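Putative DNA protection protein (Streptomyces coelicolor, PDB 4CYB) binds iron and probably oxidises it, as a twelve-subunit, ferritin-like assembly of the Dps family, whose members protect DNA. Local coordinates at residues Asp40-Tyr45 and Ser114-Ala119; Gly7-Phe12 and Thr20-Cys25. All blocks are in the same frame, centred on the assembly; numbering follows the deposited sequence.

Helix 18-48 contributes a segment to each contact, near its start in contact 2 and near its end in contact 1. Their centres are 30 Å apart, with nearest atoms about 17 Å from each other, on opposite sides of the chain's centre, so they do not touch. Contact 2 ties the N-terminal loop to the helix, whereas contact 1 packs the helix against helix 109-136 inside the bundle. The side chain of Tyr42 in contact 1 is about 11 Å from a bound Fe(III) ion, and that of Phe12 in contact 2 about 10 Å from that of the iron ligand Glu77.

Contact 1: Asp40-Tyr45 and Ser114-Ala119; sequences DLYKKY and SRLLEA
Leu116 holds CG anti to its carbonyl carbon (chi1 -69°), which sends its branched end across to segment 40-45 of helix 18-48, where Leu41 and Tyr45 point back with CG in the same position. The methyl CD2 of Leu116 sits almost exactly on the normal of the Tyr42 ring, 3.8 Å from the ring centroid, a CH-pi contact over one face. Its sister methyl CD1 lies off toward one side of the ring, 3.6 Å from Tyr42 CE1. Tyr45 meets the same leucine tip to tip and with its edge, its CD2 3.8 Å from Leu116 CG. Leu116 is thus held between two tyrosines, one offering a face and the other an edge, while Leu41 CB closes on its CD2 at 3.9 Å. The two helix segments run antiparallel at 168° with their axes 10.6 Å apart, part of the four-helix bundle of the ferritin-like fold; Leu61 of helix 54-81 also packs on Leu116 and both tyrosines. Farther out, Arg115 has CG anti to the backbone N and bends at chi3, crossing Tyr45 at about a right angle with CD 3.1 Å from Tyr45 OH. Glu107 joins these two polar ends, forming a salt bridge to Arg115 NE and a hydrogen bond to Tyr45 OH. The Tyr42 hydroxyl, in turn, is hydrogen-bonded to His64.

Contact 2: Gly7-Phe12 and Thr20-Cys25; sequences GTVKQF and TRLYSC
The carbonyl oxygen of Lys10 is gripped by the guanidinium of Arg21, which reaches out from helix 18-48 to the preceding loop. Arg21 NH1 gives the main bond, 2.8 Å from Lys10 O with an N-H...O angle of 151°. It arrives nearly along the C=O axis, and the oxygen lies close to the guanidinium plane. A weak second bond runs from Arg21 NH2 to Lys10 O at 3.3 Å, so one acceptor takes both terminal nitrogens. Two more backbone carbonyls hold the group: Leu82 O takes NH1 and Leu16 O takes NE, which would fix its rotation. A bend at chi3 (-74°) turns its head toward the loop, where Phe12 N lies over one face, 3.8 Å from Arg21 NH2. An alanine at Arg21 would remove these donors and would probably loosen the loop from the helix. Val9 points toward the helix and crosses Arg21 obliquely, its CB 3.7 Å from Arg21 NH1, while its CG1 packs against Leu22 CD2 and, at 4.1 Å, Cys25 SG. Gly7 O lies 3.5 Å from Leu22 CD2. Backbone hydrogen bonds join Lys10 to Gly83, Thr8 OG1 bonds to Glu5 O, and Lys10 NZ forms a salt bridge with Glu163 of a neighbouring subunit. Here an N-terminal tail folds back along the first bundle helix of a Dps subunit, held by an arginine that bridges main-chain carbonyls.

Contact 1: Asp40-Tyr45 and Ser114-Ala119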
ATOM      1  N   ASP J  40     -19.198   4.630  23.423  1.00 19.85           N
ATOM      2  CA  ASP J  40     -18.866   3.799  24.552  1.00 19.53           C
ATOM      3  C   ASP J  40     -19.838   2.621  24.702  1.00 18.17           C
ATOM      4  O   ASP J  40     -19.440   1.557  25.139  1.00 19.34           O
ATOM      5  CB  ASP J  40     -18.800   4.654  25.823  1.00 20.02           C
ATOM      6  CG  ASP J  40     -17.494   5.514  25.869  1.00 24.73           C
ATOM      7  OD1 ASP J  40     -16.557   5.334  24.999  1.00 28.33           O
ATOM      8  OD2 ASP J  40     -17.391   6.381  26.781  1.00 26.66           O
ATOM      9  N   LEU J  41     -21.109   2.769  24.300  1.00 19.15           N
ATOM     10  CA  LEU J  41     -21.997   1.590  24.268  1.00 19.64           C
ATOM     11  C   LEU J  41     -21.543   0.566  23.201  1.00 17.52           C
ATOM     12  O   LEU J  41     -21.547  -0.635  23.445  1.00 18.47           O
ATOM     13  CB  LEU J  41     -23.457   2.030  23.942  1.00 20.59           C
ATOM     14  CG  LEU J  41     -24.332   2.640  25.035  1.00 26.34           C
ATOM     15  CD1 LEU J  41     -25.637   2.978  24.324  1.00 27.87           C
ATOM     16  CD2 LEU J  41     -24.527   1.562  26.131  1.00 25.95           C
ATOM     17  N   TYR J  42     -21.110   1.034  22.040  1.00 18.03           N
ATOM     18  CA  TYR J  42     -20.699   0.111  21.007  1.00 17.80           C
ATOM     19  C   TYR J  42     -19.419  -0.606  21.480  1.00 18.99           C
ATOM     20  O   TYR J  42     -19.318  -1.804  21.292  1.00 19.03           O
ATOM     21  CB  TYR J  42     -20.414   0.872  19.700  1.00 17.95           C
ATOM     22  CG  TYR J  42     -21.564   0.870  18.784  1.00 18.72           C
ATOM     23  CD1 TYR J  42     -21.993  -0.324  18.202  1.00 19.11           C
ATOM     24  CD2 TYR J  42     -22.243   2.075  18.493  1.00 19.33           C
ATOM     25  CE1 TYR J  42     -23.048  -0.339  17.327  1.00 19.94           C
ATOM     26  CE2 TYR J  42     -23.330   2.065  17.625  1.00 21.20           C
ATOM     27  CZ  TYR J  42     -23.712   0.853  17.074  1.00 20.32           C
ATOM     28  OH  TYR J  42     -24.762   0.801  16.182  1.00 20.66           O
ATOM     29  N   LYS J  43     -18.463   0.100  22.105  1.00 18.08           N
ATOM     30  CA  LYS J  43     -17.244  -0.576  22.637  1.00 18.42           C
ATOM     31  C   LYS J  43     -17.585  -1.540  23.806  1.00 18.32           C
ATOM     32  O   LYS J  43     -17.138  -2.677  23.850  1.00 17.46           O
ATOM     33  CB  LYS J  43     -16.167   0.419  23.143  1.00 17.70           C
ATOM     34  CG  LYS J  43     -15.471   1.240  22.043  1.00 18.21           C
ATOM     35  CD  LYS J  43     -14.799   0.359  20.945  1.00 19.81           C
ATOM     36  CE  LYS J  43     -13.698  -0.559  21.570  1.00 19.83           C
ATOM     37  NZ  LYS J  43     -12.927  -1.127  20.429  1.00 20.33           N
ATOM     38  N   LYS J  44     -18.473  -1.114  24.696  1.00 19.14           N
ATOM     39  CA  LYS J  44     -18.992  -2.023  25.750  1.00 20.21           C
ATOM     40  C   LYS J  44     -19.501  -3.348  25.174  1.00 20.35           C
ATOM     41  O   LYS J  44     -19.108  -4.423  25.640  1.00 19.59           O
ATOM     42  CB  LYS J  44     -20.045  -1.319  26.637  1.00 19.95           C
ATOM     43  CG  LYS J  44     -20.724  -2.193  27.765  1.00 21.70           C
ATOM     44  CD  LYS J  44     -21.961  -1.453  28.347  1.00 22.61           C
ATOM     45  CE  LYS J  44     -22.861  -2.316  29.265  1.00 22.73           C
ATOM     46  NZ  LYS J  44     -22.187  -2.503  30.587  1.00 25.65           N
ATOM     47  N   TYR J  45     -20.351  -3.297  24.158  1.00 20.37           N
ATOM     48  CA  TYR J  45     -20.947  -4.501  23.646  1.00 20.52           C
ATOM     49  C   TYR J  45     -19.948  -5.273  22.741  1.00 19.01           C
ATOM     50  O   TYR J  45     -20.027  -6.454  22.662  1.00 20.50           O
ATOM     51  CB  TYR J  45     -22.226  -4.113  22.900  1.00 20.64           C
ATOM     52  CG  TYR J  45     -23.282  -3.524  23.841  1.00 20.40           C
ATOM     53  CD1 TYR J  45     -23.376  -3.965  25.197  1.00 22.93           C
ATOM     54  CD2 TYR J  45     -24.193  -2.577  23.391  1.00 22.61           C
ATOM     55  CE1 TYR J  45     -24.347  -3.468  26.069  1.00 21.95           C
ATOM     56  CE2 TYR J  45     -25.134  -2.017  24.280  1.00 24.25           C
ATOM     57  CZ  TYR J  45     -25.223  -2.473  25.584  1.00 21.92           C
ATOM     58  OH  TYR J  45     -26.184  -1.938  26.404  1.00 28.02           O
ATOM     59  N   SER J 114     -31.140  -3.635  21.182  1.00 22.04           N
ATOM     60  CA  SER J 114     -32.261  -2.664  21.377  1.00 22.74           C
ATOM     61  C   SER J 114     -31.816  -1.332  21.993  1.00 24.01           C
ATOM     62  O   SER J 114     -32.326  -0.271  21.587  1.00 23.86           O
ATOM     63  CB  SER J 114     -33.323  -3.296  22.275  1.00 24.61           C
ATOM     64  OG  SER J 114     -33.950  -4.303  21.515  1.00 27.70           O
ATOM     65  N   ARG J 115     -30.908  -1.381  22.975  1.00 22.44           N
ATOM     66  CA  ARG J 115     -30.384  -0.169  23.607  1.00 23.86           C
ATOM     67  C   ARG J 115     -29.629   0.702  22.583  1.00 24.06           C
ATOM     68  O   ARG J 115     -29.751   1.923  22.608  1.00 24.77           O
ATOM     69  CB  ARG J 115     -29.467  -0.522  24.795  1.00 21.72           C
ATOM     70  CG  ARG J 115     -29.004   0.724  25.543  1.00 22.95           C
ATOM     71  CD  ARG J 115     -28.275   0.311  26.843  1.00 23.91           C
ATOM     72  NE  ARG J 115     -29.096  -0.460  27.790  1.00 25.93           N
ATOM     73  CZ  ARG J 115     -30.038   0.046  28.611  1.00 30.24           C
ATOM     74  NH1 ARG J 115     -30.332   1.341  28.628  1.00 27.36           N
ATOM     75  NH2 ARG J 115     -30.704  -0.772  29.427  1.00 31.21           N
ATOM     76  N   LEU J 116     -28.809   0.076  21.723  1.00 22.75           N
ATOM     77  CA  LEU J 116     -28.143   0.782  20.627  1.00 20.97           C
ATOM     78  C   LEU J 116     -29.183   1.455  19.735  1.00 21.77           C
ATOM     79  O   LEU J 116     -29.044   2.639  19.428  1.00 22.27           O
ATOM     80  CB  LEU J 116     -27.292  -0.205  19.827  1.00 21.13           C
ATOM     81  CG  LEU J 116     -26.031  -0.773  20.543  1.00 21.37           C
ATOM     82  CD1 LEU J 116     -25.436  -1.818  19.584  1.00 20.47           C
ATOM     83  CD2 LEU J 116     -24.998   0.301  20.834  1.00 21.06           C
ATOM     84  N   LEU J 117     -30.275   0.731  19.373  1.00 22.34           N
ATOM     85  CA  LEU J 117     -31.295   1.320  18.490  1.00 22.19           C
ATOM     86  C   LEU J 117     -31.982   2.518  19.125  1.00 24.00           C
ATOM     87  O   LEU J 117     -32.231   3.553  18.461  1.00 23.89           O
ATOM     88  CB  LEU J 117     -32.349   0.297  18.085  1.00 22.32           C
ATOM     89  CG  LEU J 117     -31.879  -0.853  17.168  1.00 25.87           C
ATOM     90  CD1 LEU J 117     -33.104  -1.710  16.802  1.00 28.70           C
ATOM     91  CD2 LEU J 117     -31.193  -0.329  15.895  1.00 24.60           C
ATOM     92  N   GLU J 118     -32.252   2.390  20.429  1.00 25.80           N
ATOM     93  CA  GLU J 118     -32.782   3.522  21.180  1.00 25.06           C
ATOM     94  C   GLU J 118     -31.868   4.744  21.216  1.00 25.73           C
ATOM     95  O   GLU J 118     -32.353   5.880  21.096  1.00 24.77           O
ATOM     96  CB  GLU J 118     -33.201   3.108  22.598  1.00 31.23           C
ATOM     97  CG  GLU J 118     -34.483   2.301  22.567  1.00 41.98           C
ATOM     98  CD  GLU J 118     -34.936   1.760  23.935  1.00 57.27           C
ATOM     99  OE1 GLU J 118     -34.983   2.535  24.929  1.00 68.82           O
ATOM    100  OE2 GLU J 118     -35.274   0.552  24.007  1.00 64.55           O
ATOM    101  N   ALA J 119     -30.555   4.532  21.400  1.00 25.00           N
ATOM    102  CA  ALA J 119     -29.614   5.636  21.334  1.00 22.27           C
ATOM    103  C   ALA J 119     -29.578   6.262  19.916  1.00 23.09           C
ATOM    104  O   ALA J 119     -29.565   7.493  19.773  1.00 23.52           O
ATOM    105  CB  ALA J 119     -28.198   5.215  21.862  1.00 23.45           C
TER

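Contact 2: Gly7-Phe12 and Thr20-Cys25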
ATOM      1  N   GLY J   7     -19.451  26.883  27.284  1.00 25.79           N
ATOM      2  CA  GLY J   7     -20.720  27.533  26.903  1.00 27.57           C
ATOM      3  C   GLY J   7     -20.608  28.976  26.425  1.00 34.51           C
ATOM      4  O   GLY J   7     -21.630  29.658  26.323  1.00 32.59           O
ATOM      5  N   THR J   8     -19.387  29.438  26.117  1.00 30.62           N
ATOM      6  CA  THR J   8     -19.169  30.723  25.430  1.00 30.11           C
ATOM      7  C   THR J   8     -18.557  30.524  24.039  1.00 33.59           C
ATOM      8  O   THR J   8     -18.021  29.446  23.750  1.00 28.26           O
ATOM      9  CB  THR J   8     -18.196  31.633  26.214  1.00 31.12           C
ATOM     10  OG1 THR J   8     -16.885  31.057  26.238  1.00 30.89           O
ATOM     11  CG2 THR J   8     -18.685  31.876  27.658  1.00 32.03           C
ATOM     12  N   VAL J   9     -18.592  31.564  23.203  1.00 29.65           N
ATOM     13  CA  VAL J   9     -17.829  31.564  21.943  1.00 29.19           C
ATOM     14  C   VAL J   9     -16.880  32.769  21.950  1.00 33.17           C
ATOM     15  O   VAL J   9     -17.176  33.840  22.591  1.00 31.95           O
ATOM     16  CB  VAL J   9     -18.736  31.567  20.686  1.00 29.24           C
ATOM     17  CG1 VAL J   9     -19.555  30.294  20.568  1.00 27.46           C
ATOM     18  CG2 VAL J   9     -19.641  32.824  20.643  1.00 32.68           C
ATOM     19  N   LYS J  10     -15.732  32.636  21.297  1.00 30.40           N
ATOM     20  CA  LYS J  10     -14.871  33.789  21.204  1.00 37.65           C
ATOM     21  C   LYS J  10     -15.167  34.572  19.959  1.00 39.96           C
ATOM     22  O   LYS J  10     -15.901  34.116  19.094  1.00 38.96           O
ATOM     23  CB  LYS J  10     -13.370  33.492  21.410  1.00 45.28           C
ATOM     24  CG  LYS J  10     -12.770  32.336  20.631  1.00 43.77           C
ATOM     25  CD  LYS J  10     -11.308  32.148  21.054  1.00 46.96           C
ATOM     26  CE  LYS J  10     -10.656  31.007  20.270  1.00 55.00           C
ATOM     27  NZ  LYS J  10      -9.153  31.096  20.242  1.00 51.92           N
ATOM     28  N   GLN J  11     -14.626  35.781  19.879  1.00 44.80           N
ATOM     29  CA  GLN J  11     -14.672  36.504  18.626  1.00 43.70           C
ATOM     30  C   GLN J  11     -13.862  35.625  17.660  1.00 47.49           C
ATOM     31  O   GLN J  11     -12.701  35.274  17.958  1.00 49.00           O
ATOM     32  CB  GLN J  11     -14.066  37.912  18.749  1.00 45.86           C
ATOM     33  CG  GLN J  11     -14.137  38.633  17.415  1.00 49.97           C
ATOM     34  CD  GLN J  11     -15.559  38.541  16.848  1.00 59.33           C
ATOM     35  OE1 GLN J  11     -16.500  39.115  17.418  1.00 69.84           O
ATOM     36  NE2 GLN J  11     -15.737  37.778  15.767  1.00 50.01           N
ATOM     37  N   PHE J  12     -14.476  35.230  16.551  1.00 39.58           N
ATOM     38  CA  PHE J  12     -13.793  34.334  15.594  1.00 52.38           C
ATOM     39  C   PHE J  12     -14.089  34.732  14.142  1.00 51.55           C
ATOM     40  O   PHE J  12     -15.242  35.091  13.808  1.00 45.53           O
ATOM     41  CB  PHE J  12     -14.145  32.853  15.887  1.00 48.75           C
ATOM     42  CG  PHE J  12     -12.943  31.910  15.898  1.00 53.29           C
ATOM     43  CD1 PHE J  12     -11.775  32.226  16.602  1.00 55.71           C
ATOM     44  CD2 PHE J  12     -13.005  30.667  15.249  1.00 55.75           C
ATOM     45  CE1 PHE J  12     -10.686  31.346  16.634  1.00 55.17           C
ATOM     46  CE2 PHE J  12     -11.912  29.777  15.271  1.00 53.13           C
ATOM     47  CZ  PHE J  12     -10.755  30.123  15.972  1.00 56.77           C
ATOM     48  N   THR J  20     -25.368  33.037  16.125  1.00 25.32           N
ATOM     49  CA  THR J  20     -25.383  31.842  15.265  1.00 26.03           C
ATOM     50  C   THR J  20     -24.369  30.832  15.753  1.00 24.84           C
ATOM     51  O   THR J  20     -24.713  29.673  15.957  1.00 23.80           O
ATOM     52  CB  THR J  20     -25.150  32.176  13.796  1.00 28.01           C
ATOM     53  OG1 THR J  20     -26.273  32.953  13.353  1.00 26.24           O
ATOM     54  CG2 THR J  20     -25.081  30.880  12.940  1.00 24.14           C
ATOM     55  N   ARG J  21     -23.175  31.288  16.043  1.00 22.64           N
ATOM     56  CA  ARG J  21     -22.141  30.376  16.550  1.00 24.21           C
ATOM     57  C   ARG J  21     -22.440  29.791  17.918  1.00 24.98           C
ATOM     58  O   ARG J  21     -22.286  28.594  18.150  1.00 23.02           O
ATOM     59  CB  ARG J  21     -20.789  31.096  16.517  1.00 24.20           C
ATOM     60  CG  ARG J  21     -20.426  31.483  15.093  1.00 25.68           C
ATOM     61  CD  ARG J  21     -19.033  32.049  15.002  1.00 28.31           C
ATOM     62  NE  ARG J  21     -18.905  33.414  15.524  1.00 26.76           N
ATOM     63  CZ  ARG J  21     -18.286  33.771  16.630  1.00 26.23           C
ATOM     64  NH1 ARG J  21     -17.682  32.866  17.396  1.00 23.76           N
ATOM     65  NH2 ARG J  21     -18.215  35.067  16.972  1.00 26.57           N
ATOM     66  N   LEU J  22     -22.932  30.619  18.835  1.00 23.33           N
ATOM     67  CA  LEU J  22     -23.296  30.136  20.133  1.00 26.00           C
ATOM     68  C   LEU J  22     -24.384  29.073  20.068  1.00 24.11           C
ATOM     69  O   LEU J  22     -24.320  28.045  20.747  1.00 24.56           O
ATOM     70  CB  LEU J  22     -23.841  31.326  20.935  1.00 31.30           C
ATOM     71  CG  LEU J  22     -23.519  31.493  22.413  1.00 39.64           C
ATOM     72  CD1 LEU J  22     -24.802  31.858  23.172  1.00 36.60           C
ATOM     73  CD2 LEU J  22     -22.811  30.325  23.049  1.00 35.97           C
ATOM     74  N   TYR J  23     -25.408  29.319  19.271  1.00 23.39           N
ATOM     75  CA  TYR J  23     -26.500  28.357  19.135  1.00 25.66           C
ATOM     76  C   TYR J  23     -25.997  27.031  18.502  1.00 23.70           C
ATOM     77  O   TYR J  23     -26.326  25.926  18.966  1.00 22.23           O
ATOM     78  CB  TYR J  23     -27.667  28.958  18.329  1.00 24.23           C
ATOM     79  CG  TYR J  23     -28.815  27.988  18.214  1.00 26.72           C
ATOM     80  CD1 TYR J  23     -29.757  27.847  19.273  1.00 27.63           C
ATOM     81  CD2 TYR J  23     -28.987  27.226  17.075  1.00 27.51           C
ATOM     82  CE1 TYR J  23     -30.812  26.959  19.170  1.00 29.74           C
ATOM     83  CE2 TYR J  23     -30.041  26.305  16.974  1.00 27.80           C
ATOM     84  CZ  TYR J  23     -30.959  26.193  18.035  1.00 30.66           C
ATOM     85  OH  TYR J  23     -32.005  25.297  17.942  1.00 29.87           O
ATOM     86  N   SER J  24     -25.192  27.133  17.455  1.00 24.67           N
ATOM     87  CA  SER J  24     -24.706  25.887  16.783  1.00 23.55           C
ATOM     88  C   SER J  24     -23.861  25.106  17.790  1.00 22.67           C
ATOM     89  O   SER J  24     -24.003  23.859  17.871  1.00 23.95           O
ATOM     90  CB  SER J  24     -23.909  26.223  15.516  1.00 21.30           C
ATOM     91  OG  SER J  24     -24.751  26.573  14.449  1.00 25.60           O
ATOM     92  N   CYS J  25     -23.016  25.797  18.561  1.00 22.60           N
ATOM     93  CA  CYS J  25     -22.209  25.095  19.567  1.00 22.33           C
ATOM     94  C   CYS J  25     -23.038  24.381  20.653  1.00 24.54           C
ATOM     95  O   CYS J  25     -22.708  23.274  21.029  1.00 22.35           O
ATOM     96  CB  CYS J  25     -21.158  25.963  20.240  1.00 24.40           C
ATOM     97  SG  CYS J  25     -19.853  26.484  19.090  1.00 26.04           S
TER